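Long-range contacts in envelope glycoprotein E (Human herpesvirus 1, PDB 2GIY), which forms with gI a heterodimer that binds the Fc part of host IgG and is required for cell-to-cell spread of the virus in epithelial cells: residues C60-L70 against P81-W91; R9-T17 against C148-A158. All blocks are in the same frame, centred on the assembly; numbering follows the deposited sequence.

Contact 1 of 2, residues C60-L70 against P81-W91; sequences CAEMRIYESCL and PADAPCAASTW
The hydroxyl of Tyr-66 and the carboxylate of Asp-83 meet in a short hydrogen bond, Tyr-66 OH donating to Asp-83 OD2 at 2.5 Å. It reaches the anti side of the carboxylate, 26° out of its plane, and the backbone Asp-83 N returns a second bond to the same hydroxyl (3.1 Å). With CG anti to the carbonyl carbon (chi1 -71°), the Tyr-66 ring lies along the neighbouring strand: Ala-87 CB sits over one face near the rim, while Pro-81 CB touches CE2 at 3.7 Å. Asp-83 faces Arg-64, whose extended chain crosses it at about a right angle; NH1 to OD1 is a long 3.9 Å, with the oxygen well out of the guanidinium plane, so charge alone links them. Glu-62 OE2 completes this network through Arg-64 NE.

Beneath them the backbones pair in parallel, strand 63-66 beside 87-88, the ladder starting with Arg-64 N to Cys-86 O, then Ala-88 N to Arg-64 O and Tyr-66 N to Ala-88 O; strand 173-176 flanks the other edge of 63-66. At one end the Cys-60–Cys-86 disulfide closes the pair; the bent Met-63 chain brings SD within 3.7 Å of Cys-86 CA. Cys-69, joined to Cys-78, lies at the other end. A covalent bond thus backs a small sheet, and the Tyr-66 bond to OD2, with Arg-64 nearby, would probably favour a charged Asp-83 carboxylate.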
loop_
_atom_site.group_PDB
_atom_site.type_symbol
_atom_site.label_atom_id
_atom_site.label_comp_id
_atom_site.label_asym_id
_atom_site.label_seq_id
_atom_site.Cartn_x
_atom_site.Cartn_y
_atom_site.Cartn_z
ATOM N N CYS A 60 -26.707 -4.335 -8.334
ATOM C CA CYS A 60 -25.778 -3.325 -7.846
ATOM C C CYS A 60 -25.043 -2.717 -9.030
ATOM O O CYS A 60 -24.579 -3.438 -9.917
ATOM C CB CYS A 60 -24.753 -3.934 -6.883
ATOM S SG CYS A 60 -25.423 -4.360 -5.250
ATOM N N ALA A 61 -24.947 -1.391 -9.049
ATOM C CA ALA A 61 -24.247 -0.694 -10.121
ATOM C C ALA A 61 -22.759 -0.855 -9.849
ATOM O O ALA A 61 -21.949 -0.985 -10.763
ATOM C CB ALA A 61 -24.622 0.783 -10.126
ATOM N N GLU A 62 -22.412 -0.846 -8.569
ATOM C CA GLU A 62 -21.030 -0.993 -8.149
ATOM C C GLU A 62 -20.986 -1.382 -6.682
ATOM O O GLU A 62 -21.946 -1.164 -5.942
ATOM C CB GLU A 62 -20.277 0.321 -8.355
ATOM C CG GLU A 62 -20.991 1.528 -7.774
ATOM C CD GLU A 62 -20.239 2.820 -8.020
ATOM O OE1 GLU A 62 -19.911 3.103 -9.192
ATOM O OE2 GLU A 62 -19.978 3.549 -7.038
ATOM N N MET A 63 -19.869 -1.970 -6.271
ATOM C CA MET A 63 -19.693 -2.364 -4.883
ATOM C C MET A 63 -18.927 -1.245 -4.207
ATOM O O MET A 63 -18.066 -0.624 -4.820
ATOM C CB MET A 63 -18.896 -3.670 -4.789
ATOM C CG MET A 63 -19.674 -4.902 -5.226
ATOM S SD MET A 63 -21.105 -5.177 -4.162
ATOM C CE MET A 63 -20.296 -5.535 -2.624
ATOM N N ARG A 64 -19.246 -0.977 -2.949
ATOM C CA ARG A 64 -18.554 0.067 -2.218
ATOM C C ARG A 64 -17.891 -0.506 -0.977
ATOM O O ARG A 64 -18.545 -1.131 -0.145
ATOM C CB ARG A 64 -19.533 1.179 -1.846
ATOM C CG ARG A 64 -20.213 1.762 -3.068
ATOM C CD ARG A 64 -20.839 3.107 -2.800
ATOM N NE ARG A 64 -21.452 3.639 -4.015
ATOM C CZ ARG A 64 -21.903 4.881 -4.144
ATOM N NH1 ARG A 64 -21.809 5.729 -3.128
ATOM N NH2 ARG A 64 -22.448 5.275 -5.288
ATOM N N ILE A 65 -16.581 -0.302 -0.874
ATOM C CA ILE A 65 -15.806 -0.791 0.258
ATOM C C ILE A 65 -15.618 0.350 1.255
ATOM O O ILE A 65 -15.034 1.379 0.919
ATOM C CB ILE A 65 -14.407 -1.307 -0.210
ATOM C CG1 ILE A 65 -14.581 -2.478 -1.184
ATOM C CG2 ILE A 65 -13.576 -1.744 0.995
ATOM C CD1 ILE A 65 -13.307 -2.880 -1.917
ATOM N N TYR A 66 -16.138 0.176 2.468
ATOM C CA TYR A 66 -16.008 1.190 3.508
ATOM C C TYR A 66 -14.670 0.941 4.218
ATOM O O TYR A 66 -14.608 0.205 5.197
ATOM C CB TYR A 66 -17.157 1.070 4.519
ATOM C CG TYR A 66 -18.538 1.484 4.019
ATOM C CD1 TYR A 66 -18.762 1.827 2.683
ATOM C CD2 TYR A 66 -19.622 1.520 4.895
ATOM C CE1 TYR A 66 -20.048 2.199 2.235
ATOM C CE2 TYR A 66 -20.899 1.886 4.462
ATOM C CZ TYR A 66 -21.105 2.222 3.141
ATOM O OH TYR A 66 -22.375 2.575 2.734
ATOM N N GLU A 67 -13.602 1.569 3.730
ATOM C CA GLU A 67 -12.277 1.359 4.310
ATOM C C GLU A 67 -12.161 1.530 5.824
ATOM O O GLU A 67 -11.592 0.671 6.498
ATOM C CB GLU A 67 -11.247 2.255 3.614
ATOM C CG GLU A 67 -9.839 2.119 4.188
ATOM C CD GLU A 67 -8.799 2.827 3.346
ATOM O OE1 GLU A 67 -9.071 3.956 2.896
ATOM O OE2 GLU A 67 -7.705 2.256 3.142
ATOM N N SER A 68 -12.687 2.627 6.362
ATOM C CA SER A 68 -12.604 2.868 7.801
ATOM C C SER A 68 -13.291 1.762 8.588
ATOM O O SER A 68 -12.864 1.417 9.690
ATOM C CB SER A 68 -13.236 4.214 8.159
ATOM O OG SER A 68 -14.621 4.220 7.863
ATOM N N CYS A 69 -14.358 1.211 8.016
ATOM C CA CYS A 69 -15.110 0.143 8.659
ATOM C C CYS A 69 -14.320 -1.152 8.837
ATOM O O CYS A 69 -14.574 -1.915 9.767
ATOM C CB CYS A 69 -16.375 -0.154 7.864
ATOM S SG CYS A 69 -17.741 0.993 8.214
ATOM N N LEU A 70 -13.376 -1.406 7.939
ATOM C CA LEU A 70 -12.573 -2.617 8.039
ATOM C C LEU A 70 -11.868 -2.677 9.392
ATOM O O LEU A 70 -11.679 -3.757 9.953
ATOM C CB LEU A 70 -11.537 -2.661 6.907
ATOM C CG LEU A 70 -12.074 -2.551 5.475
ATOM C CD1 LEU A 70 -10.913 -2.621 4.489
ATOM C CD2 LEU A 70 -13.066 -3.678 5.199
ATOM N N PRO A 81 -24.538 -1.019 6.846
ATOM C CA PRO A 81 -24.103 -0.086 5.802
ATOM C C PRO A 81 -25.235 0.560 5.015
ATOM O O PRO A 81 -26.159 -0.110 4.552
ATOM C CB PRO A 81 -23.185 -0.943 4.929
ATOM C CG PRO A 81 -23.761 -2.312 5.079
ATOM C CD PRO A 81 -24.081 -2.388 6.553
ATOM N N ALA A 82 -25.145 1.874 4.862
ATOM C CA ALA A 82 -26.162 2.630 4.148
ATOM C C ALA A 82 -26.324 2.206 2.698
ATOM O O ALA A 82 -27.409 2.320 2.142
ATOM C CB ALA A 82 -25.836 4.119 4.210
ATOM N N ASP A 83 -25.260 1.699 2.082
ATOM C CA ASP A 83 -25.343 1.331 0.677
ATOM C C ASP A 83 -25.999 0.021 0.255
ATOM O O ASP A 83 -25.378 -0.821 -0.398
ATOM C CB ASP A 83 -23.960 1.470 0.040
ATOM C CG ASP A 83 -23.618 2.918 -0.247
ATOM O OD1 ASP A 83 -24.277 3.507 -1.129
ATOM O OD2 ASP A 83 -22.717 3.474 0.416
ATOM N N ALA A 84 -27.281 -0.113 0.601
ATOM C CA ALA A 84 -28.081 -1.280 0.236
ATOM C C ALA A 84 -27.236 -2.544 0.382
ATOM O O ALA A 84 -26.405 -2.619 1.295
ATOM C CB ALA A 84 -28.579 -1.094 -1.194
ATOM N N PRO A 85 -27.433 -3.560 -0.486
ATOM C CA PRO A 85 -26.602 -4.756 -0.323
ATOM C C PRO A 85 -25.344 -4.694 -1.197
ATOM O O PRO A 85 -24.774 -5.730 -1.553
ATOM C CB PRO A 85 -27.534 -5.872 -0.768
ATOM C CG PRO A 85 -28.221 -5.235 -1.935
ATOM C CD PRO A 85 -28.568 -3.854 -1.385
ATOM N N CYS A 86 -24.923 -3.478 -1.541
ATOM C CA CYS A 86 -23.750 -3.271 -2.389
ATOM C C CYS A 86 -22.563 -2.727 -1.615
ATOM O O CYS A 86 -21.742 -2.004 -2.177
ATOM C CB CYS A 86 -24.074 -2.282 -3.511
ATOM S SG CYS A 86 -25.665 -2.566 -4.345
ATOM N N ALA A 87 -22.461 -3.072 -0.339
ATOM C CA ALA A 87 -21.366 -2.569 0.477
ATOM C C ALA A 87 -20.578 -3.658 1.190
ATOM O O ALA A 87 -21.137 -4.658 1.628
ATOM C CB ALA A 87 -21.903 -1.579 1.507
ATOM N N ALA A 88 -19.270 -3.446 1.295
ATOM C CA ALA A 88 -18.383 -4.359 2.006
ATOM C C ALA A 88 -17.925 -3.506 3.188
ATOM O O ALA A 88 -17.093 -2.609 3.030
ATOM C CB ALA A 88 -17.201 -4.747 1.124
ATOM N N SER A 89 -18.488 -3.768 4.364
ATOM C CA SER A 89 -18.163 -2.974 5.551
ATOM C C SER A 89 -18.107 -3.775 6.840
ATOM O O SER A 89 -17.701 -3.258 7.882
ATOM C CB SER A 89 -19.199 -1.861 5.718
ATOM O OG SER A 89 -20.492 -2.413 5.936
ATOM N N THR A 90 -18.538 -5.025 6.782
ATOM C CA THR A 90 -18.524 -5.869 7.965
ATOM C C THR A 90 -18.623 -7.312 7.503
ATOM O O THR A 90 -18.887 -7.574 6.331
ATOM C CB THR A 90 -19.715 -5.533 8.900
ATOM O OG1 THR A 90 -19.514 -6.146 10.178
ATOM C CG2 THR A 90 -21.025 -6.042 8.298
ATOM N N TRP A 91 -18.402 -8.251 8.413
ATOM C CA TRP A 91 -18.484 -9.648 8.042
ATOM C C TRP A 91 -18.716 -10.539 9.249
ATOM O O TRP A 91 -18.570 -10.115 10.397
ATOM C CB TRP A 91 -17.196 -10.067 7.309
ATOM C CG TRP A 91 -15.947 -9.839 8.116
ATOM C CD1 TRP A 91 -15.351 -10.717 8.973
ATOM C CD2 TRP A 91 -15.173 -8.633 8.175
ATOM N NE1 TRP A 91 -14.253 -10.136 9.565
ATOM C CE2 TRP A 91 -14.122 -8.856 9.092
ATOM C CE3 TRP A 91 -15.266 -7.387 7.541
ATOM C CZ2 TRP A 91 -13.167 -7.874 9.396
ATOM C CZ3 TRP A 91 -14.315 -6.408 7.843
ATOM C CH2 TRP A 91 -13.281 -6.661 8.762
#

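Contact 2 of 2, residues R9-T17 against C148-A158; sequences RGVTVRMET and CVVYVNDHIHA
Strand 11-16, with Val-11, Val-13 and Met-15 turned inward, lies across the 148-158 hairpin, nearly antiparallel to strand 148-152 (173°, axes 9.0 Å apart) and at 54° to strand 155-158. In this C-terminal domain of the gE ectodomain, an immunoglobulin V-type beta sandwich, strand 11-16 packs face to face across from 148-152 and comes close to 155-158 at the margin; it pairs with strand 34-39 in one sheet, and the hairpin belongs to the other.

A classic beta bulge sets His-157 and Ala-158 both opposite Val-150, and their two CB atoms divide the branches of Val-13 between them: CG1 meets Ala-158 CB at 3.6 Å, while CG2 reaches His-157 CB at 3.7 Å. The Val-13 and Val-152 side chains slide past each other in opposite directions, their CG2 atoms in contact. Toward the hairpin turn, the Val-11 side chain crosses that of Val-152 obliquely, CG2 to CG1 4.1 Å. At the other end, Met-15 extends from the backbone with CG anti to N (chi1 -177°) and bends only at its last torsion, which drops CE between Cys-148 and Val-150, packed tightly on Val-150 CG2 at 3.5 Å. Ile-35 of the partner strand touches Val-13, Met-15 and Val-150. On the outward side, Arg-14 forms a salt bridge with Glu-67 of the second subunit.

Along one margin, His-157 lays its ring over Val-152 CB, and its ND1 gives a weak hydrogen bond to Val-11 O (3.2 Å) at the ring edge. Beside it, water 1 accepts from Val-13 N (3.0 Å) and donates to His-157 O (2.8 Å).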
loop_
_atom_site.group_PDB
_atom_site.type_symbol
_atom_site.label_atom_id
_atom_site.label_comp_id
_atom_site.label_asym_id
_atom_site.label_seq_id
_atom_site.Cartn_x
_atom_site.Cartn_y
_atom_site.Cartn_z
ATOM N N ARG A 9 9.844 1.048 14.937
ATOM C CA ARG A 9 9.477 -0.177 15.636
ATOM C C ARG A 9 8.236 -0.831 15.039
ATOM O O ARG A 9 7.635 -0.314 14.094
ATOM C CB ARG A 9 9.246 0.122 17.112
ATOM N N GLY A 10 7.856 -1.974 15.602
ATOM C CA GLY A 10 6.686 -2.678 15.115
ATOM C C GLY A 10 6.942 -3.437 13.828
ATOM O O GLY A 10 8.083 -3.773 13.502
ATOM N N VAL A 11 5.869 -3.706 13.092
ATOM C CA VAL A 11 5.961 -4.443 11.841
ATOM C C VAL A 11 5.325 -3.665 10.698
ATOM O O VAL A 11 4.316 -2.989 10.888
ATOM C CB VAL A 11 5.239 -5.806 11.948
ATOM C CG1 VAL A 11 5.447 -6.615 10.668
ATOM C CG2 VAL A 11 5.745 -6.570 13.163
ATOM N N THR A 12 5.930 -3.755 9.517
ATOM C CA THR A 12 5.398 -3.097 8.332
ATOM C C THR A 12 4.971 -4.174 7.342
ATOM O O THR A 12 5.742 -5.078 7.035
ATOM C CB THR A 12 6.450 -2.201 7.647
ATOM O OG1 THR A 12 6.716 -1.062 8.470
ATOM C CG2 THR A 12 5.948 -1.738 6.286
ATOM N N VAL A 13 3.739 -4.082 6.855
ATOM C CA VAL A 13 3.245 -5.050 5.888
ATOM C C VAL A 13 2.847 -4.330 4.610
ATOM O O VAL A 13 2.112 -3.341 4.647
ATOM C CB VAL A 13 2.024 -5.823 6.423
ATOM C CG1 VAL A 13 1.567 -6.851 5.383
ATOM C CG2 VAL A 13 2.374 -6.515 7.735
ATOM N N ARG A 14 3.345 -4.826 3.483
ATOM C CA ARG A 14 3.043 -4.239 2.185
ATOM C C ARG A 14 2.371 -5.314 1.339
ATOM O O ARG A 14 2.834 -6.450 1.301
ATOM C CB ARG A 14 4.334 -3.760 1.511
ATOM C CG ARG A 14 4.105 -2.859 0.307
ATOM C CD ARG A 14 5.402 -2.267 -0.248
ATOM N NE ARG A 14 6.190 -3.230 -1.015
ATOM C CZ ARG A 14 7.000 -4.142 -0.485
ATOM N NH1 ARG A 14 7.144 -4.229 0.830
ATOM N NH2 ARG A 14 7.666 -4.973 -1.273
ATOM N N MET A 15 1.271 -4.956 0.680
ATOM C CA MET A 15 0.536 -5.896 -0.158
ATOM C C MET A 15 0.356 -5.362 -1.577
ATOM O O MET A 15 0.139 -4.166 -1.778
ATOM C CB MET A 15 -0.842 -6.185 0.444
ATOM C CG MET A 15 -1.649 -7.222 -0.327
ATOM S SD MET A 15 -3.354 -7.374 0.262
ATOM C CE MET A 15 -3.075 -7.908 1.945
ATOM N N GLU A 16 0.440 -6.260 -2.550
ATOM C CA GLU A 16 0.280 -5.898 -3.954
ATOM C C GLU A 16 -0.545 -6.955 -4.674
ATOM O O GLU A 16 -0.342 -8.150 -4.481
ATOM C CB GLU A 16 1.650 -5.788 -4.633
ATOM C CG GLU A 16 2.465 -4.563 -4.249
ATOM C CD GLU A 16 2.056 -3.327 -5.026
ATOM O OE1 GLU A 16 2.131 -3.359 -6.273
ATOM O OE2 GLU A 16 1.661 -2.321 -4.396
ATOM N N THR A 17 -1.484 -6.510 -5.499
ATOM C CA THR A 17 -2.313 -7.427 -6.270
ATOM C C THR A 17 -3.196 -6.677 -7.248
ATOM O O THR A 17 -3.583 -5.541 -6.994
ATOM C CB THR A 17 -3.246 -8.267 -5.373
ATOM O OG1 THR A 17 -4.091 -9.079 -6.203
ATOM C CG2 THR A 17 -4.121 -7.361 -4.514
ATOM N N CYS A 148 -8.419 -9.315 0.935
ATOM C CA CYS A 148 -7.367 -10.023 1.639
ATOM C C CYS A 148 -6.902 -9.025 2.687
ATOM O O CYS A 148 -6.473 -7.921 2.347
ATOM C CB CYS A 148 -6.220 -10.385 0.694
ATOM S SG CYS A 148 -4.905 -11.326 1.525
ATOM N N VAL A 149 -7.019 -9.399 3.959
ATOM C CA VAL A 149 -6.634 -8.518 5.050
ATOM C C VAL A 149 -5.544 -9.142 5.912
ATOM O O VAL A 149 -5.647 -10.298 6.319
ATOM C CB VAL A 149 -7.846 -8.201 5.958
ATOM C CG1 VAL A 149 -7.456 -7.177 7.012
ATOM C CG2 VAL A 149 -9.014 -7.696 5.111
ATOM N N VAL A 150 -4.501 -8.373 6.195
ATOM C CA VAL A 150 -3.425 -8.889 7.019
ATOM C C VAL A 150 -3.393 -8.244 8.393
ATOM O O VAL A 150 -3.224 -7.030 8.520
ATOM C CB VAL A 150 -2.053 -8.685 6.353
ATOM C CG1 VAL A 150 -0.959 -9.325 7.210
ATOM C CG2 VAL A 150 -2.057 -9.297 4.955
ATOM N N TYR A 151 -3.556 -9.071 9.421
ATOM C CA TYR A 151 -3.507 -8.597 10.793
ATOM C C TYR A 151 -2.166 -8.942 11.413
ATOM O O TYR A 151 -1.562 -9.963 11.086
ATOM C CB TYR A 151 -4.576 -9.259 11.667
ATOM C CG TYR A 151 -6.002 -8.911 11.332
ATOM C CD1 TYR A 151 -6.652 -9.516 10.258
ATOM C CD2 TYR A 151 -6.708 -7.983 12.096
ATOM C CE1 TYR A 151 -7.979 -9.207 9.952
ATOM C CE2 TYR A 151 -8.035 -7.665 11.799
ATOM C CZ TYR A 151 -8.662 -8.282 10.728
ATOM O OH TYR A 151 -9.976 -7.983 10.438
ATOM N N VAL A 152 -1.708 -8.067 12.298
ATOM C CA VAL A 152 -0.486 -8.284 13.060
ATOM C C VAL A 152 -0.936 -7.906 14.466
ATOM O O VAL A 152 -1.365 -6.776 14.700
ATOM C CB VAL A 152 0.662 -7.367 12.624
ATOM C CG1 VAL A 152 1.797 -7.452 13.645
ATOM C CG2 VAL A 152 1.164 -7.778 11.240
ATOM N N ASN A 153 -0.864 -8.858 15.389
ATOM C CA ASN A 153 -1.301 -8.627 16.763
ATOM C C ASN A 153 -2.741 -8.124 16.787
ATOM O O ASN A 153 -3.078 -7.188 17.512
ATOM C CB ASN A 153 -0.384 -7.628 17.471
ATOM C CG ASN A 153 1.015 -8.169 17.668
ATOM O OD1 ASN A 153 1.203 -9.375 17.865
ATOM N ND2 ASN A 153 2.003 -7.287 17.629
ATOM N N ASP A 154 -3.573 -8.750 15.964
ATOM C CA ASP A 154 -4.997 -8.433 15.866
ATOM C C ASP A 154 -5.376 -7.048 15.337
ATOM O O ASP A 154 -6.497 -6.588 15.553
ATOM C CB ASP A 154 -5.663 -8.675 17.223
ATOM C CG ASP A 154 -5.416 -10.081 17.749
ATOM O OD1 ASP A 154 -5.747 -11.053 17.036
ATOM O OD2 ASP A 154 -4.887 -10.213 18.873
ATOM N N HIS A 155 -4.452 -6.389 14.641
ATOM C CA HIS A 155 -4.720 -5.072 14.054
ATOM C C HIS A 155 -4.358 -5.117 12.574
ATOM O O HIS A 155 -3.300 -5.624 12.203
ATOM C CB HIS A 155 -3.900 -3.978 14.754
ATOM C CG HIS A 155 -3.980 -2.638 14.082
ATOM N ND1 HIS A 155 -5.174 -1.987 13.854
ATOM C CD2 HIS A 155 -3.012 -1.832 13.582
ATOM C CE1 HIS A 155 -4.939 -0.840 13.241
ATOM N NE2 HIS A 155 -3.636 -0.721 13.064
ATOM N N ILE A 156 -5.233 -4.597 11.722
ATOM C CA ILE A 156 -4.963 -4.610 10.288
ATOM C C ILE A 156 -3.724 -3.788 9.933
ATOM O O ILE A 156 -3.634 -2.605 10.271
ATOM C CB ILE A 156 -6.164 -4.058 9.481
ATOM C CG1 ILE A 156 -7.382 -4.964 9.671
ATOM C CG2 ILE A 156 -5.797 -3.962 8.001
ATOM C CD1 ILE A 156 -8.639 -4.455 8.959
ATOM N N HIS A 157 -2.769 -4.422 9.255
ATOM C CA HIS A 157 -1.544 -3.747 8.830
ATOM C C HIS A 157 -1.484 -3.540 7.325
ATOM O O HIS A 157 -0.640 -2.801 6.824
ATOM C CB HIS A 157 -0.309 -4.518 9.300
ATOM C CG HIS A 157 0.027 -4.276 10.736
ATOM N ND1 HIS A 157 1.294 -3.937 11.159
ATOM C CD2 HIS A 157 -0.752 -4.278 11.844
ATOM C CE1 HIS A 157 1.280 -3.738 12.464
ATOM N NE2 HIS A 157 0.052 -3.938 12.905
ATOM N N ALA A 158 -2.387 -4.195 6.605
ATOM C CA ALA A 158 -2.461 -4.065 5.159
ATOM C C ALA A 158 -3.709 -4.772 4.668
ATOM O O ALA A 158 -4.209 -5.686 5.322
ATOM C CB ALA A 158 -1.222 -4.681 4.493
HETATM O O HOH W 1 1.856 -1.924 7.699
#

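How the contacts relate
From the N terminus, strand 11-16 opens the larger loop, which contact 2 closes only when the chain returns at 148-158; contact 1, between 60-70 and 81-91, closes a short loop nested inside it. That short loop lies in the excursion between strands 45-54 and 96-103 of the six-stranded sheet. Contact 2 joins the two layers of the sandwich, whereas contact 1 organises a small parallel sheet beside it. The hairpin links them: Ile-156 CD1 lies 3.3 Å from Leu-70 O, and Tyr-151 OH is 3.4 Å from Trp-91 CZ2. Across the dimer, strand 11-16 also meets segment 60-70 of the second subunit, so the two contacts are joined between chains as well.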